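PDB 3BL4: uncharacterized protein from Arthrobacter sp., which is of unknown function but belongs to a family of the STAS clan and in the crystal forms a dimer whose subunits share a continuous beta sheet. Local coordinates for residues A[78-86]-A[116-124]. Residues are numbered along the deposited sequence; the frame is centred on the assembly and turned at random.
Sequences QASRIALLG and DALTWLALT
R81 tips its guanidinium over one face of the W120 indole with NH2 leading, R81 NH2 being 3.2 Å from W120 CE2 and the two planes inclined by 39°. The contact is cation-pi, R81 CZ standing 4.1 Å from the centroid of the six-membered ring. R81 NE and R81 NH2 both donate to the single acceptor W120 O, at 3.3 and 3.1 Å, through bent bonds. L123 O lies over the opposite guanidinium face, 3.5 Å from R81 CZ. Farther along the strand, A83 CB packs against L121 CG at 3.7 Å and A117 CB at 4.1 Å. Strand 79-85, helix 92-102 and strand 108-111 form a beta-alpha-beta crossover; helix 114-121 follows and packs on the sheet face opposite L84 and helix 92-102. Its segment 116-121 runs antiparallel to strand 82-85, their axes 8.5 Å apart at closest approach. Without the guanidinium, as with an alanine here, the indole face would probably lose its cation and W120 O two donors, though L123 N still reaches it. The indole swings toward the strand because its CG is anti to the backbone N (chi1 -178°); F111 and P107 also touch it. One water links S80 OG to T124 OG1. A parallel strand of the second subunit continues the sheet.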
loop_
_atom_site.group_PDB
_atom_site.type_symbol
_atom_site.label_atom_id
_atom_site.label_comp_id
_atom_site.label_asym_id
_atom_site.label_seq_id
_atom_site.Cartn_x
_atom_site.Cartn_y
_atom_site.Cartn_z
ATOM N N GLN A 78 -7.404 -11.774 11.775
ATOM C CA GLN A 78 -7.597 -13.196 12.097
ATOM C C GLN A 78 -6.945 -14.166 11.100
ATOM O O GLN A 78 -7.000 -15.372 11.301
ATOM C CB GLN A 78 -9.094 -13.516 12.230
ATOM C CG GLN A 78 -9.751 -12.897 13.459
ATOM C CD GLN A 78 -9.022 -13.269 14.729
ATOM O OE1 GLN A 78 -9.007 -14.430 15.130
ATOM N NE2 GLN A 78 -8.391 -12.291 15.353
ATOM N N ALA A 79 -6.348 -13.644 10.032
ATOM C CA ALA A 79 -5.623 -14.451 9.062
ATOM C C ALA A 79 -4.220 -14.775 9.592
ATOM O O ALA A 79 -3.519 -13.894 10.050
ATOM C CB ALA A 79 -5.531 -13.712 7.749
ATOM N N SER A 80 -3.807 -16.032 9.523
ATOM C CA SER A 80 -2.488 -16.444 10.031
ATOM C C SER A 80 -1.385 -16.305 8.977
ATOM O O SER A 80 -0.203 -16.169 9.314
ATOM C CB SER A 80 -2.540 -17.892 10.527
ATOM O OG SER A 80 -2.955 -18.751 9.475
ATOM N N ARG A 81 -1.769 -16.383 7.706
ATOM C CA ARG A 81 -0.896 -16.043 6.587
ATOM C C ARG A 81 -1.790 -15.747 5.402
ATOM O O ARG A 81 -2.931 -16.204 5.378
ATOM C CB ARG A 81 0.096 -17.168 6.278
ATOM C CG ARG A 81 -0.510 -18.528 6.086
ATOM C CD ARG A 81 0.464 -19.671 6.446
ATOM N NE ARG A 81 1.527 -19.874 5.448
ATOM C CZ ARG A 81 2.821 -19.603 5.618
ATOM N NH1 ARG A 81 3.274 -19.086 6.751
ATOM N NH2 ARG A 81 3.685 -19.866 4.639
ATOM N N ILE A 82 -1.321 -14.961 4.438
ATOM C CA ILE A 82 -2.205 -14.564 3.321
ATOM C C ILE A 82 -1.550 -14.792 1.967
ATOM O O ILE A 82 -0.488 -14.283 1.727
ATOM C CB ILE A 82 -2.642 -13.096 3.412
ATOM C CG1 ILE A 82 -3.262 -12.788 4.784
ATOM C CG2 ILE A 82 -3.614 -12.771 2.289
ATOM C CD1 ILE A 82 -3.846 -11.386 4.903
ATOM N N ALA A 83 -2.176 -15.596 1.108
ATOM C CA ALA A 83 -1.718 -15.782 -0.261
ATOM C C ALA A 83 -2.654 -14.965 -1.110
ATOM O O ALA A 83 -3.863 -15.147 -1.033
ATOM C CB ALA A 83 -1.781 -17.250 -0.678
ATOM N N LEU A 84 -2.116 -14.058 -1.913
ATOM C CA LEU A 84 -2.948 -13.266 -2.778
ATOM C C LEU A 84 -2.736 -13.779 -4.186
ATOM O O LEU A 84 -1.620 -13.763 -4.687
ATOM C CB LEU A 84 -2.618 -11.778 -2.636
ATOM C CG LEU A 84 -2.774 -11.300 -1.184
ATOM C CD1 LEU A 84 -1.444 -11.367 -0.451
ATOM C CD2 LEU A 84 -3.371 -9.917 -1.073
ATOM N N LEU A 85 -3.813 -14.256 -4.805
ATOM C CA LEU A 85 -3.726 -14.954 -6.075
ATOM C C LEU A 85 -4.226 -14.081 -7.201
ATOM O O LEU A 85 -5.393 -13.687 -7.205
ATOM C CB LEU A 85 -4.564 -16.218 -5.999
ATOM C CG LEU A 85 -4.787 -17.062 -7.265
ATOM C CD1 LEU A 85 -3.458 -17.641 -7.721
ATOM C CD2 LEU A 85 -5.831 -18.145 -6.987
ATOM N N GLY A 86 -3.352 -13.791 -8.163
ATOM C CA GLY A 86 -3.755 -13.071 -9.387
ATOM C C GLY A 86 -3.711 -13.895 -10.660
ATOM O O GLY A 86 -3.466 -15.083 -10.619
ATOM N N ASP A 116 0.331 -23.474 -6.197
ATOM C CA ASP A 116 1.454 -22.951 -5.427
ATOM C C ASP A 116 0.949 -22.186 -4.207
ATOM O O ASP A 116 1.475 -22.359 -3.103
ATOM C CB ASP A 116 2.359 -22.065 -6.293
ATOM C CG ASP A 116 3.317 -22.868 -7.171
ATOM O OD1 ASP A 116 3.375 -24.110 -7.039
ATOM O OD2 ASP A 116 4.038 -22.242 -7.987
ATOM N N ALA A 117 -0.096 -21.387 -4.408
ATOM C CA ALA A 117 -0.705 -20.600 -3.333
ATOM C C ALA A 117 -1.124 -21.492 -2.180
ATOM O O ALA A 117 -0.787 -21.242 -1.024
ATOM C CB ALA A 117 -1.915 -19.793 -3.874
ATOM N N LEU A 118 -1.841 -22.565 -2.515
ATOM C CA LEU A 118 -2.374 -23.486 -1.521
ATOM C C LEU A 118 -1.297 -24.270 -0.827
ATOM O O LEU A 118 -1.428 -24.593 0.362
ATOM C CB LEU A 118 -3.323 -24.472 -2.176
ATOM C CG LEU A 118 -4.622 -23.865 -2.684
ATOM C CD1 LEU A 118 -5.389 -24.924 -3.483
ATOM C CD2 LEU A 118 -5.436 -23.331 -1.518
ATOM N N THR A 119 -0.256 -24.631 -1.570
ATOM C CA THR A 119 0.839 -25.368 -0.977
ATOM C C THR A 119 1.492 -24.473 0.057
ATOM O O THR A 119 1.744 -24.891 1.175
ATOM C CB THR A 119 1.870 -25.817 -2.019
ATOM O OG1 THR A 119 1.212 -26.580 -3.039
ATOM C CG2 THR A 119 2.974 -26.672 -1.361
ATOM N N TRP A 120 1.727 -23.221 -0.317
ATOM C CA TRP A 120 2.388 -22.276 0.568
ATOM C C TRP A 120 1.552 -21.970 1.822
ATOM O O TRP A 120 2.092 -21.886 2.938
ATOM C CB TRP A 120 2.717 -21.005 -0.197
ATOM C CG TRP A 120 3.430 -19.997 0.630
ATOM C CD1 TRP A 120 4.761 -19.972 0.941
ATOM C CD2 TRP A 120 2.845 -18.859 1.261
ATOM N NE1 TRP A 120 5.037 -18.866 1.718
ATOM C CE2 TRP A 120 3.878 -18.177 1.937
ATOM C CE3 TRP A 120 1.543 -18.361 1.342
ATOM C CZ2 TRP A 120 3.647 -17.021 2.672
ATOM C CZ3 TRP A 120 1.315 -17.214 2.070
ATOM C CH2 TRP A 120 2.359 -16.553 2.720
ATOM N N LEU A 121 0.247 -21.819 1.624
ATOM C CA LEU A 121 -0.702 -21.615 2.710
ATOM C C LEU A 121 -0.740 -22.772 3.705
ATOM O O LEU A 121 -1.020 -22.557 4.879
ATOM C CB LEU A 121 -2.123 -21.372 2.156
ATOM C CG LEU A 121 -2.475 -19.953 1.711
ATOM C CD1 LEU A 121 -3.924 -19.877 1.248
ATOM C CD2 LEU A 121 -2.202 -18.932 2.797
ATOM N N ALA A 122 -0.463 -23.989 3.239
ATOM C CA ALA A 122 -0.469 -25.179 4.093
ATOM C C ALA A 122 0.805 -25.411 4.913
ATOM O O ALA A 122 0.826 -26.320 5.738
ATOM C CB ALA A 122 -0.796 -26.421 3.262
ATOM N N LEU A 123 1.856 -24.618 4.698
ATOM C CA LEU A 123 3.043 -24.629 5.580
ATOM C C LEU A 123 2.685 -23.882 6.864
ATOM O O LEU A 123 3.124 -22.763 7.116
ATOM C CB LEU A 123 4.256 -23.978 4.912
ATOM C CG LEU A 123 4.709 -24.531 3.555
ATOM C CD1 LEU A 123 5.629 -23.517 2.880
ATOM C CD2 LEU A 123 5.397 -25.887 3.687
ATOM N N THR A 124 1.874 -24.537 7.675
ATOM C CA THR A 124 1.162 -23.907 8.774
ATOM C C THR A 124 1.744 -24.397 10.110
ATOM O O THR A 124 2.962 -24.629 10.239
ATOM C CB THR A 124 -0.363 -24.242 8.643
ATOM O OG1 THR A 124 -1.150 -23.404 9.495
ATOM C CG2 THR A 124 -0.625 -25.715 8.966
HETATM O O HOH W 1 -2.107 -21.023 10.362
#